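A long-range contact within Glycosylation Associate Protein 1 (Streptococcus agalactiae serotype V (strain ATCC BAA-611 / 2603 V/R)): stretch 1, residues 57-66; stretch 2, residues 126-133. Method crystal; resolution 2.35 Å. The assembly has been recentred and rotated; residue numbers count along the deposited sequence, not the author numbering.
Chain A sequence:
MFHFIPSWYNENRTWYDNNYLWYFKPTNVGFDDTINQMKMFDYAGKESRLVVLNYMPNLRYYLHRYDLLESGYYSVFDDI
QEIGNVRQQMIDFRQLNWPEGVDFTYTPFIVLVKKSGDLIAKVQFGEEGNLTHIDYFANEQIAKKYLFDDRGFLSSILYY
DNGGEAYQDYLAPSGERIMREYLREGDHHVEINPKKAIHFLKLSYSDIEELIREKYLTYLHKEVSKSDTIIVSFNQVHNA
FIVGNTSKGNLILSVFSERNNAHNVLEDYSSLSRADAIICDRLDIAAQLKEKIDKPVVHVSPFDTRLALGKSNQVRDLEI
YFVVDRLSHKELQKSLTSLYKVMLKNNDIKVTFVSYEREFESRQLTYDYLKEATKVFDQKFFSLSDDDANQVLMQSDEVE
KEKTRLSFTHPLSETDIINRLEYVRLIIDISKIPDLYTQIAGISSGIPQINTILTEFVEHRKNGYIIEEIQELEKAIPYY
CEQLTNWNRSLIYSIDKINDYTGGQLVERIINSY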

ATOM      1  N   PRO A  57     -14.844   2.733  -2.179  1.00 29.61           N
ATOM      2  CA  PRO A  57     -15.591   3.705  -1.348  1.00 31.98           C
ATOM      3  C   PRO A  57     -14.699   4.558  -0.453  1.00 28.63           C
ATOM      4  O   PRO A  57     -15.135   5.622   0.008  1.00 31.26           O
ATOM      5  CB  PRO A  57     -16.526   2.815  -0.521  1.00 29.47           C
ATOM      6  CG  PRO A  57     -15.856   1.453  -0.530  1.00 28.31           C
ATOM      7  CD  PRO A  57     -15.191   1.338  -1.855  1.00 26.16           C
ATOM      8  N   ASN A  58     -13.458   4.141  -0.207  1.00 25.82           N
ATOM      9  CA  ASN A  58     -12.522   4.900   0.613  1.00 28.32           C
ATOM     10  C   ASN A  58     -11.457   5.591  -0.225  1.00 27.98           C
ATOM     11  O   ASN A  58     -10.354   5.854   0.264  1.00 28.86           O
ATOM     12  CB  ASN A  58     -11.859   3.994   1.648  1.00 26.64           C
ATOM     13  CG  ASN A  58     -11.685   4.683   2.953  1.00 33.96           C
ATOM     14  OD1 ASN A  58     -12.624   5.302   3.461  1.00 33.71           O
ATOM     15  ND2 ASN A  58     -10.463   4.630   3.505  1.00 34.02           N
ATOM     16  N   LEU A  59     -11.777   5.901  -1.487  1.00 27.94           N
ATOM     17  CA  LEU A  59     -10.758   6.345  -2.432  1.00 26.61           C
ATOM     18  C   LEU A  59     -10.165   7.691  -2.029  1.00 29.38           C
ATOM     19  O   LEU A  59      -8.960   7.921  -2.200  1.00 28.95           O
ATOM     20  CB  LEU A  59     -11.354   6.413  -3.836  1.00 26.11           C
ATOM     21  CG  LEU A  59     -10.452   6.920  -4.961  1.00 29.71           C
ATOM     22  CD1 LEU A  59      -9.166   6.120  -5.033  1.00 27.06           C
ATOM     23  CD2 LEU A  59     -11.197   6.856  -6.306  1.00 27.65           C
ATOM     24  N   ARG A  60     -10.986   8.596  -1.490  1.00 27.55           N
ATOM     25  CA  ARG A  60     -10.475   9.940  -1.245  1.00 28.23           C
ATOM     26  C   ARG A  60      -9.473   9.946  -0.085  1.00 30.77           C
ATOM     27  O   ARG A  60      -8.427  10.598  -0.171  1.00 26.51           O
ATOM     28  CB  ARG A  60     -11.639  10.912  -1.022  1.00 30.52           C
ATOM     29  CG  ARG A  60     -12.315  11.389  -2.353  1.00 26.60           C
ATOM     30  CD  ARG A  60     -13.828  11.136  -2.389  1.00 24.45           C
ATOM     31  NE  ARG A  60     -14.162   9.758  -2.046  1.00 25.98           N
ATOM     32  CZ  ARG A  60     -14.278   8.769  -2.928  1.00 28.99           C
ATOM     33  NH1 ARG A  60     -14.120   9.003  -4.236  1.00 24.32           N
ATOM     34  NH2 ARG A  60     -14.559   7.541  -2.499  1.00 27.93           N
ATOM     35  N   TYR A  61      -9.746   9.184   0.987  1.00 30.35           N
ATOM     36  CA  TYR A  61      -8.729   9.026   2.020  1.00 29.16           C
ATOM     37  C   TYR A  61      -7.513   8.316   1.465  1.00 28.96           C
ATOM     38  O   TYR A  61      -6.378   8.682   1.786  1.00 29.11           O
ATOM     39  CB  TYR A  61      -9.266   8.269   3.237  1.00 27.50           C
ATOM     40  CG  TYR A  61     -10.043   9.175   4.155  1.00 31.85           C
ATOM     41  CD1 TYR A  61      -9.469  10.347   4.659  1.00 32.77           C
ATOM     42  CD2 TYR A  61     -11.363   8.893   4.492  1.00 29.29           C
ATOM     43  CE1 TYR A  61     -10.189  11.196   5.486  1.00 29.17           C
ATOM     44  CE2 TYR A  61     -12.083   9.731   5.312  1.00 28.81           C
ATOM     45  CZ  TYR A  61     -11.493  10.885   5.795  1.00 29.26           C
ATOM     46  OH  TYR A  61     -12.211  11.709   6.605  1.00 30.02           O
ATOM     47  N   TYR A  62      -7.728   7.306   0.627  1.00 27.62           N
ATOM     48  CA  TYR A  62      -6.589   6.597   0.059  1.00 28.81           C
ATOM     49  C   TYR A  62      -5.671   7.562  -0.679  1.00 29.12           C
ATOM     50  O   TYR A  62      -4.457   7.589  -0.433  1.00 30.16           O
ATOM     51  CB  TYR A  62      -7.074   5.472  -0.857  1.00 28.29           C
ATOM     52  CG  TYR A  62      -5.979   4.516  -1.311  1.00 29.79           C
ATOM     53  CD1 TYR A  62      -5.243   4.776  -2.471  1.00 29.79           C
ATOM     54  CD2 TYR A  62      -5.699   3.342  -0.601  1.00 31.20           C
ATOM     55  CE1 TYR A  62      -4.247   3.899  -2.913  1.00 30.92           C
ATOM     56  CE2 TYR A  62      -4.699   2.460  -1.028  1.00 32.76           C
ATOM     57  CZ  TYR A  62      -3.979   2.742  -2.189  1.00 34.55           C
ATOM     58  OH  TYR A  62      -2.990   1.880  -2.632  1.00 40.59           O
ATOM     59  N   LEU A  63      -6.243   8.404  -1.548  1.00 29.13           N
ATOM     60  CA  LEU A  63      -5.432   9.342  -2.324  1.00 29.03           C
ATOM     61  C   LEU A  63      -4.805  10.388  -1.428  1.00 31.07           C
ATOM     62  O   LEU A  63      -3.662  10.809  -1.656  1.00 31.32           O
ATOM     63  CB  LEU A  63      -6.270  10.024  -3.402  1.00 27.45           C
ATOM     64  CG  LEU A  63      -6.780   9.116  -4.532  1.00 30.07           C
ATOM     65  CD1 LEU A  63      -7.607   9.910  -5.512  1.00 24.70           C
ATOM     66  CD2 LEU A  63      -5.625   8.414  -5.236  1.00 26.44           C
ATOM     67  N   HIS A  64      -5.551  10.831  -0.415  1.00 28.88           N
ATOM     68  CA  HIS A  64      -5.031  11.826   0.508  1.00 30.23           C
ATOM     69  C   HIS A  64      -3.758  11.341   1.175  1.00 28.47           C
ATOM     70  O   HIS A  64      -2.854  12.139   1.438  1.00 30.08           O
ATOM     71  CB  HIS A  64      -6.070  12.149   1.572  1.00 30.27           C
ATOM     72  CG  HIS A  64      -5.571  13.096   2.606  1.00 31.55           C
ATOM     73  ND1 HIS A  64      -5.297  12.707   3.896  1.00 28.35           N
ATOM     74  CD2 HIS A  64      -5.271  14.417   2.534  1.00 27.19           C
ATOM     75  CE1 HIS A  64      -4.868  13.750   4.585  1.00 30.18           C
ATOM     76  NE2 HIS A  64      -4.835  14.796   3.778  1.00 30.74           N
ATOM     77  N   ARG A  65      -3.672  10.033   1.424  1.00 28.93           N
ATOM     78  CA  ARG A  65      -2.510   9.453   2.081  1.00 31.72           C
ATOM     79  C   ARG A  65      -1.249   9.648   1.260  1.00 33.82           C
ATOM     80  O   ARG A  65      -0.155   9.688   1.823  1.00 35.21           O
ATOM     81  CB  ARG A  65      -2.737   7.959   2.308  1.00 33.48           C
ATOM     82  CG  ARG A  65      -2.811   7.505   3.731  1.00 37.13           C
ATOM     83  CD  ARG A  65      -3.270   6.060   3.760  1.00 34.10           C
ATOM     84  NE  ARG A  65      -4.645   5.961   4.217  1.00 37.76           N
ATOM     85  CZ  ARG A  65      -5.478   4.994   3.852  1.00 35.59           C
ATOM     86  NH1 ARG A  65      -5.056   4.052   3.024  1.00 32.19           N
ATOM     87  NH2 ARG A  65      -6.718   4.967   4.331  1.00 31.89           N
ATOM     88  N   TYR A  66      -1.378   9.760  -0.068  1.00 31.45           N
ATOM     89  CA  TYR A  66      -0.219   9.895  -0.938  1.00 30.63           C
ATOM     90  C   TYR A  66      -0.101  11.289  -1.545  1.00 33.18           C
ATOM     91  O   TYR A  66       0.602  11.465  -2.542  1.00 33.93           O
ATOM     92  CB  TYR A  66      -0.265   8.822  -2.023  1.00 29.87           C
ATOM     93  CG  TYR A  66      -0.259   7.437  -1.417  1.00 32.32           C
ATOM     94  CD1 TYR A  66       0.932   6.862  -0.982  1.00 29.94           C
ATOM     95  CD2 TYR A  66      -1.448   6.726  -1.225  1.00 31.75           C
ATOM     96  CE1 TYR A  66       0.950   5.610  -0.398  1.00 33.37           C
ATOM     97  CE2 TYR A  66      -1.446   5.460  -0.647  1.00 31.56           C
ATOM     98  CZ  TYR A  66      -0.232   4.905  -0.238  1.00 34.69           C
ATOM     99  OH  TYR A  66      -0.175   3.654   0.348  1.00 35.82           O
ATOM    100  N   GLY A 126     -11.782   3.267   9.896  1.00 28.56           N
ATOM    101  CA  GLY A 126     -10.673   3.289   8.972  1.00 26.93           C
ATOM    102  C   GLY A 126      -9.369   3.750   9.607  1.00 31.74           C
ATOM    103  O   GLY A 126      -9.289   4.123  10.781  1.00 30.60           O
ATOM    104  N   GLU A 127      -8.325   3.726   8.776  1.00 31.16           N
ATOM    105  CA  GLU A 127      -7.029   4.248   9.180  1.00 34.04           C
ATOM    106  C   GLU A 127      -7.143   5.698   9.639  1.00 33.47           C
ATOM    107  O   GLU A 127      -6.482   6.107  10.600  1.00 31.53           O
ATOM    108  CB  GLU A 127      -6.038   4.117   8.020  1.00 33.28           C
ATOM    109  CG  GLU A 127      -4.581   4.359   8.402  1.00 37.62           C
ATOM    110  CD  GLU A 127      -3.636   4.211   7.213  1.00 42.62           C
ATOM    111  OE1 GLU A 127      -3.836   3.264   6.415  1.00 42.58           O
ATOM    112  OE2 GLU A 127      -2.693   5.033   7.080  1.00 46.24           O
ATOM    113  N   GLU A 128      -7.973   6.489   8.964  1.00 30.09           N
ATOM    114  CA  GLU A 128      -8.159   7.888   9.324  1.00 31.22           C
ATOM    115  C   GLU A 128      -9.279   8.058  10.343  1.00 30.68           C
ATOM    116  O   GLU A 128      -9.654   9.190  10.652  1.00 29.68           O
ATOM    117  CB  GLU A 128      -8.437   8.743   8.066  1.00 30.74           C
ATOM    118  CG  GLU A 128      -7.214   8.975   7.141  1.00 31.23           C
ATOM    119  CD  GLU A 128      -6.843   7.752   6.296  1.00 29.85           C
ATOM    120  OE1 GLU A 128      -7.739   6.938   5.990  1.00 30.09           O
ATOM    121  OE2 GLU A 128      -5.658   7.608   5.937  1.00 27.93           O
ATOM    122  N   GLY A 129      -9.824   6.951  10.861  1.00 28.45           N
ATOM    123  CA  GLY A 129     -10.834   6.987  11.897  1.00 28.28           C
ATOM    124  C   GLY A 129     -12.264   7.082  11.410  1.00 27.74           C
ATOM    125  O   GLY A 129     -13.187   7.000  12.230  1.00 26.39           O
ATOM    126  N   ASN A 130     -12.482   7.250  10.112  1.00 27.17           N
ATOM    127  CA  ASN A 130     -13.833   7.374   9.592  1.00 26.98           C
ATOM    128  C   ASN A 130     -14.558   6.028   9.660  1.00 30.47           C
ATOM    129  O   ASN A 130     -13.955   4.962   9.485  1.00 30.37           O
ATOM    130  CB  ASN A 130     -13.789   7.882   8.152  1.00 28.50           C
ATOM    131  CG  ASN A 130     -12.984   6.963   7.230  1.00 28.65           C
ATOM    132  OD1 ASN A 130     -11.844   6.594   7.531  1.00 30.69           O
ATOM    133  ND2 ASN A 130     -13.585   6.584   6.108  1.00 31.76           N
ATOM    134  N   LEU A 131     -15.853   6.076   9.948  1.00 28.20           N
ATOM    135  CA  LEU A 131     -16.684   4.882   9.864  1.00 27.37           C
ATOM    136  C   LEU A 131     -16.596   4.283   8.456  1.00 30.44           C
ATOM    137  O   LEU A 131     -16.926   4.950   7.464  1.00 27.99           O
ATOM    138  CB  LEU A 131     -18.134   5.239  10.210  1.00 27.81           C
ATOM    139  CG  LEU A 131     -19.150   4.119  10.003  1.00 30.15           C
ATOM    140  CD1 LEU A 131     -18.979   3.081  11.116  1.00 25.28           C
ATOM    141  CD2 LEU A 131     -20.556   4.675   9.993  1.00 29.73           C
ATOM    142  N   THR A 132     -16.138   3.034   8.365  1.00 28.97           N
ATOM    143  CA  THR A 132     -16.025   2.338   7.086  1.00 29.53           C
ATOM    144  C   THR A 132     -17.140   1.321   6.877  1.00 29.46           C
ATOM    145  O   THR A 132     -17.795   1.319   5.825  1.00 30.14           O
ATOM    146  CB  THR A 132     -14.671   1.629   6.969  1.00 32.40           C
ATOM    147  OG1 THR A 132     -14.407   0.899   8.178  1.00 29.73           O
ATOM    148  CG2 THR A 132     -13.559   2.644   6.732  1.00 32.45           C
ATOM    149  N   HIS A 133     -17.379   0.449   7.846  1.00 25.65           N
ATOM    150  CA  HIS A 133     -18.481  -0.480   7.661  1.00 32.48           C
ATOM    151  C   HIS A 133     -19.049  -0.914   9.004  1.00 31.16           C
ATOM    152  O   HIS A 133     -18.387  -0.829  10.044  1.00 27.78           O
ATOM    153  CB  HIS A 133     -18.075  -1.694   6.800  1.00 26.78           C
ATOM    154  CG  HIS A 133     -17.032  -2.582   7.411  1.00 31.76           C
ATOM    155  ND1 HIS A 133     -15.678  -2.414   7.186  1.00 30.92           N
ATOM    156  CD2 HIS A 133     -17.149  -3.702   8.163  1.00 30.51           C
ATOM    157  CE1 HIS A 133     -15.009  -3.371   7.801  1.00 26.79           C
ATOM    158  NE2 HIS A 133     -15.878  -4.171   8.396  1.00 31.23           N
TER
HETATM  159  O   HOH W   1      -9.949   5.657   6.323  1.00 31.67           O
HETATM  160  O   HOH W   2      -5.701  10.025   4.258  1.00 34.82           O

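The geometry of a charged pair shows whether hydrogen bonds accompany the attraction of charges. The contact between residues 57-66 and residues 126-133 in Glycosylation Associate Protein 1 is a compact example, its main elements being the helix that begins at Leu59 and the turn at residues 126-129. It buries 349 Å², both sides summed, and three residues, Glu128, Arg65 and Tyr61, cover the largest shares of it.

Glu128 sits in a type I turn that runs from Gly126 to Gly129 and is closed by a backbone hydrogen bond from Gly129 N to Gly126 O (2.9 Å). Gly129 follows with a positive phi, at which a side chain would be jammed against the carbonyl oxygen of the preceding residue. The turn directs the CA-to-CB bond of Glu128 at the helix, and its carboxylate meets the guanidinium of Arg65 in a two-pronged salt bridge. Arg65 NE donates to Glu128 OE2 at 2.6 Å and Arg65 NH2 donates to Glu128 OE1 at 2.8 Å. Both N-H groups point almost straight at their acceptors, with angles of 171° and 173°, so charge attraction and hydrogen bonding reinforce each other.

Glu127 offers an instructive contrast. Glu127 OE1 lies 3.6 Å from Arg65 NE, close enough for a salt bridge, yet it stands over one face of the guanidinium, where no N-H points at it. This second pairing is therefore one of charges only. The same cation thus receives one carboxylate at its edge and another over its face, and the two glutamates, adjacent in sequence, can share it without competing for the same protons.

Tyr61, one helical turn before Arg65, uses the aliphatic part of Glu128. Glu128 CB lies 4.1 Å from the centroid of the Tyr61 ring and only 18° off the ring normal, a CH-pi contact over the face. Glu128 is thus engaged at two levels: its CB packs against an aromatic ring while its carboxylate binds a cation. Asn130 approaches the same ring obliquely, with Asn130 CG 3.5 Å from Tyr61 CE2.

Closer to the start of the helix, the polar contact becomes neutral. Asn130 ND2 donates to Asn58 OD1 at 3.1 Å. Asn58 occupies the N-cap position, but its side chain makes no capping bond and instead reaches across to the other stretch.

Two waters add bridges alongside the direct contacts. Water 1 accepts from Asn58 ND2 (3.0 Å) and donates to Glu128 OE1 (2.6 Å) and to Asn130 OD1 (2.4 Å), tying the asparagine pair to the salt bridge. Water 2 donates to Tyr61 O at 2.9 Å and, weakly, to Glu128 OE2 at 2.9 Å; it also hydrogen-bonds His64 ND1 at 2.7 Å. Each carboxylate oxygen of Glu128 therefore serves both the arginine and a water, and this one side chain links the charged, aromatic and solvent-mediated parts of the contact.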